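Local coordinates for protein tRNA (guanine(6)-N2)-methyltransferase (Thermus thermophilus, PDB 3TMA) that methylates the N2 atom of guanosine at position 6 of tRNA(Phe), using S-adenosyl-L-methionine as methyl donor, at residues P267-A278 and A305-L316. Residues are numbered along the deposited sequence; the frame is centred on the assembly and turned at random. Where two conformers were deposited one is given.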
loop_
_atom_site.group_PDB
_atom_site.type_symbol
_atom_site.label_atom_id
_atom_site.label_comp_id
_atom_site.label_asym_id
_atom_site.label_seq_id
_atom_site.Cartn_x
_atom_site.Cartn_y
_atom_site.Cartn_z
ATOM N N PRO A 267 -19.939 -8.060 21.021
ATOM C CA PRO A 267 -21.314 -7.599 21.258
ATOM C C PRO A 267 -21.568 -6.873 22.601
ATOM O O PRO A 267 -22.593 -6.220 22.719
ATOM C CB PRO A 267 -22.152 -8.873 21.127
ATOM C CG PRO A 267 -21.225 -9.887 20.405
ATOM C CD PRO A 267 -19.860 -9.529 20.908
ATOM N N ARG A 268 -20.625 -6.887 23.550
ATOM C CA ARG A 268 -20.756 -6.095 24.785
ATOM C C ARG A 268 -20.586 -4.594 24.464
ATOM O O ARG A 268 -20.924 -3.725 25.278
ATOM C CB ARG A 268 -19.695 -6.510 25.823
ATOM C CG ARG A 268 -19.894 -7.887 26.486
ATOM C CD ARG A 268 -18.838 -8.190 27.566
ATOM N NE ARG A 268 -18.803 -9.602 27.941
ATOM C CZ ARG A 268 -17.989 -10.131 28.857
ATOM N NH1 ARG A 268 -17.130 -9.373 29.530
ATOM N NH2 ARG A 268 -18.061 -11.422 29.135
ATOM N N PHE A 269 -20.047 -4.289 23.289
ATOM C CA PHE A 269 -19.543 -2.933 22.979
ATOM C C PHE A 269 -20.076 -2.301 21.692
ATOM O O PHE A 269 -20.162 -1.070 21.593
ATOM C CB PHE A 269 -18.010 -2.967 22.890
ATOM C CG PHE A 269 -17.352 -3.431 24.154
ATOM C CD1 PHE A 269 -17.249 -2.571 25.253
ATOM C CD2 PHE A 269 -16.907 -4.740 24.284
ATOM C CE1 PHE A 269 -16.667 -3.006 26.455
ATOM C CE2 PHE A 269 -16.321 -5.187 25.492
ATOM C CZ PHE A 269 -16.205 -4.324 26.565
ATOM N N PHE A 270 -20.345 -3.126 20.677
ATOM C CA PHE A 270 -20.717 -2.602 19.355
ATOM C C PHE A 270 -22.040 -3.154 18.870
ATOM O O PHE A 270 -22.325 -4.325 19.095
ATOM C CB PHE A 270 -19.601 -2.941 18.312
ATOM C CG PHE A 270 -18.253 -2.333 18.670
ATOM C CD1 PHE A 270 -18.098 -0.935 18.681
ATOM C CD2 PHE A 270 -17.202 -3.136 19.108
ATOM C CE1 PHE A 270 -16.892 -0.338 19.056
ATOM C CE2 PHE A 270 -15.948 -2.560 19.447
ATOM C CZ PHE A 270 -15.806 -1.140 19.430
ATOM N N PRO A 271 -22.756 -2.378 18.052
ATOM C CA PRO A 271 -24.004 -2.827 17.448
ATOM C C PRO A 271 -23.740 -3.582 16.144
ATOM O O PRO A 271 -22.565 -3.730 15.717
ATOM C CB PRO A 271 -24.737 -1.509 17.168
ATOM C CG PRO A 271 -23.640 -0.574 16.800
ATOM C CD PRO A 271 -22.450 -0.969 17.694
ATOM N N GLU A 272 -24.805 -4.030 15.486
ATOM C CA GLU A 272 -24.637 -4.677 14.175
ATOM C C GLU A 272 -23.929 -3.699 13.198
ATOM O O GLU A 272 -24.165 -2.481 13.261
ATOM C CB GLU A 272 -25.991 -5.033 13.592
ATOM C CG GLU A 272 -25.904 -5.622 12.172
ATOM C CD GLU A 272 -27.278 -5.980 11.624
ATOM O OE1 GLU A 272 -27.973 -5.080 11.066
ATOM O OE2 GLU A 272 -27.665 -7.157 11.784
ATOM N N VAL A 273 -23.116 -4.238 12.295
ATOM C CA VAL A 273 -22.461 -3.447 11.256
ATOM C C VAL A 273 -22.524 -4.211 9.919
ATOM O O VAL A 273 -23.021 -5.346 9.879
ATOM C CB VAL A 273 -20.944 -3.141 11.603
ATOM C CG1 VAL A 273 -20.810 -2.288 12.850
ATOM C CG2 VAL A 273 -20.141 -4.423 11.704
ATOM N N ASP A 274 -22.032 -3.606 8.831
ATOM C CA ASP A 274 -22.093 -4.279 7.522
ATOM C C ASP A 274 -20.759 -4.938 7.183
ATOM O O ASP A 274 -20.733 -5.873 6.397
ATOM C CB ASP A 274 -22.442 -3.285 6.419
ATOM C CG ASP A 274 -23.847 -2.712 6.583
ATOM O OD1 ASP A 274 -24.799 -3.505 6.446
ATOM O OD2 ASP A 274 -23.991 -1.501 6.883
ATOM N N ARG A 275 -19.663 -4.325 7.652
ATOM C CA ARG A 275 -18.312 -4.713 7.257
ATOM C C ARG A 275 -17.413 -4.652 8.475
ATOM O O ARG A 275 -17.500 -3.709 9.279
ATOM C CB ARG A 275 -17.746 -3.739 6.178
ATOM C CG ARG A 275 -18.521 -3.702 4.813
ATOM C CD ARG A 275 -18.533 -5.128 4.190
ATOM N NE ARG A 275 -19.130 -5.120 2.843
ATOM C CZ ARG A 275 -20.400 -5.407 2.591
ATOM N NH1 ARG A 275 -21.240 -5.722 3.584
ATOM N NH2 ARG A 275 -20.831 -5.394 1.343
ATOM N N ILE A 276 -16.557 -5.657 8.635
ATOM C CA ILE A 276 -15.599 -5.683 9.753
ATOM C C ILE A 276 -14.209 -5.867 9.140
ATOM O O ILE A 276 -14.004 -6.745 8.293
ATOM C CB ILE A 276 -15.909 -6.865 10.724
ATOM C CG1 ILE A 276 -17.316 -6.669 11.306
ATOM C CG2 ILE A 276 -14.850 -6.975 11.846
ATOM C CD1 ILE A 276 -17.753 -7.833 12.273
ATOM N N LEU A 277 -13.291 -4.958 9.464
ATOM C CA LEU A 277 -11.955 -4.986 8.860
ATOM C C LEU A 277 -10.969 -5.247 9.988
ATOM O O LEU A 277 -10.831 -4.413 10.876
ATOM C CB LEU A 277 -11.637 -3.608 8.220
ATOM C CG LEU A 277 -12.769 -3.026 7.352
ATOM C CD1 LEU A 277 -12.407 -1.598 6.845
ATOM C CD2 LEU A 277 -13.091 -3.949 6.165
ATOM N N ALA A 278 -10.343 -6.418 9.987
ATOM C CA ALA A 278 -9.755 -6.947 11.235
ATOM C C ALA A 278 -8.271 -7.287 11.029
ATOM O O ALA A 278 -7.915 -7.996 10.081
ATOM C CB ALA A 278 -10.512 -8.140 11.685
ATOM N N ALA A 305 -21.973 -12.560 14.958
ATOM C CA ALA A 305 -23.164 -12.117 15.655
ATOM C C ALA A 305 -23.473 -10.636 15.406
ATOM O O ALA A 305 -24.550 -10.180 15.758
ATOM C CB ALA A 305 -23.040 -12.381 17.146
ATOM N N LEU A 306 -22.486 -9.887 14.896
ATOM C CA LEU A 306 -22.635 -8.472 14.608
ATOM C C LEU A 306 -22.756 -8.168 13.123
ATOM O O LEU A 306 -22.589 -7.019 12.704
ATOM C CB LEU A 306 -21.455 -7.671 15.216
ATOM C CG LEU A 306 -21.444 -7.731 16.784
ATOM C CD1 LEU A 306 -20.421 -6.750 17.325
ATOM C CD2 LEU A 306 -22.773 -7.443 17.395
ATOM N N LEU A 307 -23.071 -9.176 12.323
ATOM C CA LEU A 307 -23.356 -8.965 10.893
ATOM C C LEU A 307 -24.785 -9.393 10.531
ATOM O O LEU A 307 -25.278 -10.384 11.069
ATOM C CB LEU A 307 -22.369 -9.767 10.040
ATOM C CG LEU A 307 -20.898 -9.313 10.114
ATOM C CD1 LEU A 307 -19.996 -10.396 9.417
ATOM C CD2 LEU A 307 -20.703 -7.959 9.503
ATOM N N PRO A 308 -25.396 -8.738 9.520
ATOM C CA PRO A 308 -26.611 -9.327 8.914
ATOM C C PRO A 308 -26.204 -10.424 7.936
ATOM O O PRO A 308 -25.013 -10.530 7.607
ATOM C CB PRO A 308 -27.233 -8.147 8.140
ATOM C CG PRO A 308 -26.001 -7.264 7.722
ATOM C CD PRO A 308 -24.856 -7.605 8.733
ATOM N N PRO A 309 -27.172 -11.227 7.451
ATOM C CA PRO A 309 -26.832 -12.093 6.308
ATOM C C PRO A 309 -26.271 -11.233 5.161
ATOM O O PRO A 309 -26.770 -10.138 4.923
ATOM C CB PRO A 309 -28.185 -12.712 5.896
ATOM C CG PRO A 309 -29.147 -12.382 7.030
ATOM C CD PRO A 309 -28.628 -11.172 7.713
ATOM N N GLY A 310 -25.200 -11.676 4.511
ATOM C CA GLY A 310 -24.518 -10.821 3.512
ATOM C C GLY A 310 -23.441 -9.881 4.047
ATOM O O GLY A 310 -22.603 -9.396 3.285
ATOM N N GLY A 311 -23.392 -9.672 5.365
ATOM C CA GLY A 311 -22.309 -8.868 5.975
ATOM C C GLY A 311 -20.956 -9.541 5.713
ATOM O O GLY A 311 -20.923 -10.732 5.399
ATOM N N ARG A 312 -19.855 -8.778 5.731
ATOM C CA ARG A 312 -18.563 -9.336 5.306
ATOM C C ARG A 312 -17.454 -8.944 6.273
ATOM O O ARG A 312 -17.570 -7.928 6.952
ATOM C CB ARG A 312 -18.200 -8.890 3.881
ATOM C CG ARG A 312 -19.129 -9.446 2.797
ATOM C CD ARG A 312 -18.639 -9.187 1.368
ATOM N NE ARG A 312 -19.419 -10.004 0.440
ATOM C CZ ARG A 312 -18.916 -10.837 -0.476
ATOM N NH1 ARG A 312 -17.605 -10.886 -0.709
ATOM N NH2 ARG A 312 -19.738 -11.582 -1.218
ATOM N N VAL A 313 -16.449 -9.827 6.423
ATOM C CA VAL A 313 -15.243 -9.537 7.197
ATOM C C VAL A 313 -14.052 -9.617 6.244
ATOM O O VAL A 313 -13.972 -10.534 5.437
ATOM C CB VAL A 313 -15.014 -10.586 8.349
ATOM C CG1 VAL A 313 -13.890 -10.134 9.269
ATOM C CG2 VAL A 313 -16.279 -10.787 9.170
ATOM N N ALA A 314 -13.156 -8.639 6.278
ATOM C CA ALA A 314 -11.847 -8.813 5.628
ATOM C C ALA A 314 -10.814 -8.901 6.750
ATOM O O ALA A 314 -10.745 -8.018 7.611
ATOM C CB ALA A 314 -11.530 -7.609 4.683
ATOM N N LEU A 315 -10.056 -9.954 6.749
ATOM C CA LEU A 315 -9.118 -10.095 7.801
ATOM C C LEU A 315 -7.730 -10.483 7.387
ATOM O O LEU A 315 -7.538 -11.189 6.454
ATOM C CB LEU A 315 -9.657 -10.941 8.962
ATOM C CG LEU A 315 -9.506 -12.449 9.069
ATOM C CD1 LEU A 315 -8.000 -12.827 9.122
ATOM C CD2 LEU A 315 -10.204 -12.827 10.367
ATOM N N LEU A 316 -6.772 -9.977 8.122
ATOM C CA LEU A 316 -5.359 -10.248 7.790
ATOM C C LEU A 316 -4.755 -11.186 8.845
ATOM O O LEU A 316 -4.920 -10.930 10.060
ATOM C CB LEU A 316 -4.651 -8.885 7.798
ATOM C CG LEU A 316 -3.256 -8.578 7.286
ATOM C CD1 LEU A 316 -2.999 -8.988 5.835
ATOM C CD2 LEU A 316 -3.163 -7.070 7.435
#
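R275-A278 and R312-L316 run side by side as parallel strands, their short axes 4.8 Å apart at closest approach, with N-to-C directions 10° apart. R312 N, I276 N, A314 N, A278 N and L316 N donate in turn across the gap; A314 N to I276 O, at 2.9 Å, lies nearly along the C=O axis. Upstream, V273 N reaches L306 O (2.9 Å, 170° at the hydrogen), tying the two lead-in loops together. D274 O accepts twice: R312 N and R275 NH1 approach from opposite faces of its carbonyl plane, the latter at 2.9 Å. D274 O lies in the plane of the R275 guanidinium, although NH1 stands well above the carbonyl plane, and the bend at chi2 (-59°) carries R275 back alongside R312, whose CG sits over the guanidinium centre. Helix 290-305 joins the strands, a beta-alpha-beta crossover of the Rossmann-fold methyltransferase domain; it packs on I276, A278 and L315. On that same face, I276 CB and V313 CG1 meet at 4.1 Å, the two side chains lying alongside and pointing the same way, while L307 CD2 reaches I276 CG1 and CD1. Farther out, the L306 methyls wedge between P267 and F270, CD1 lying 4.0 Å from F270 CB. The extended E272 side chain crosses P308 obliquely, OE2 lying 3.8 Å from P308 CB, and R206 forms salt bridges with both E272 and D274.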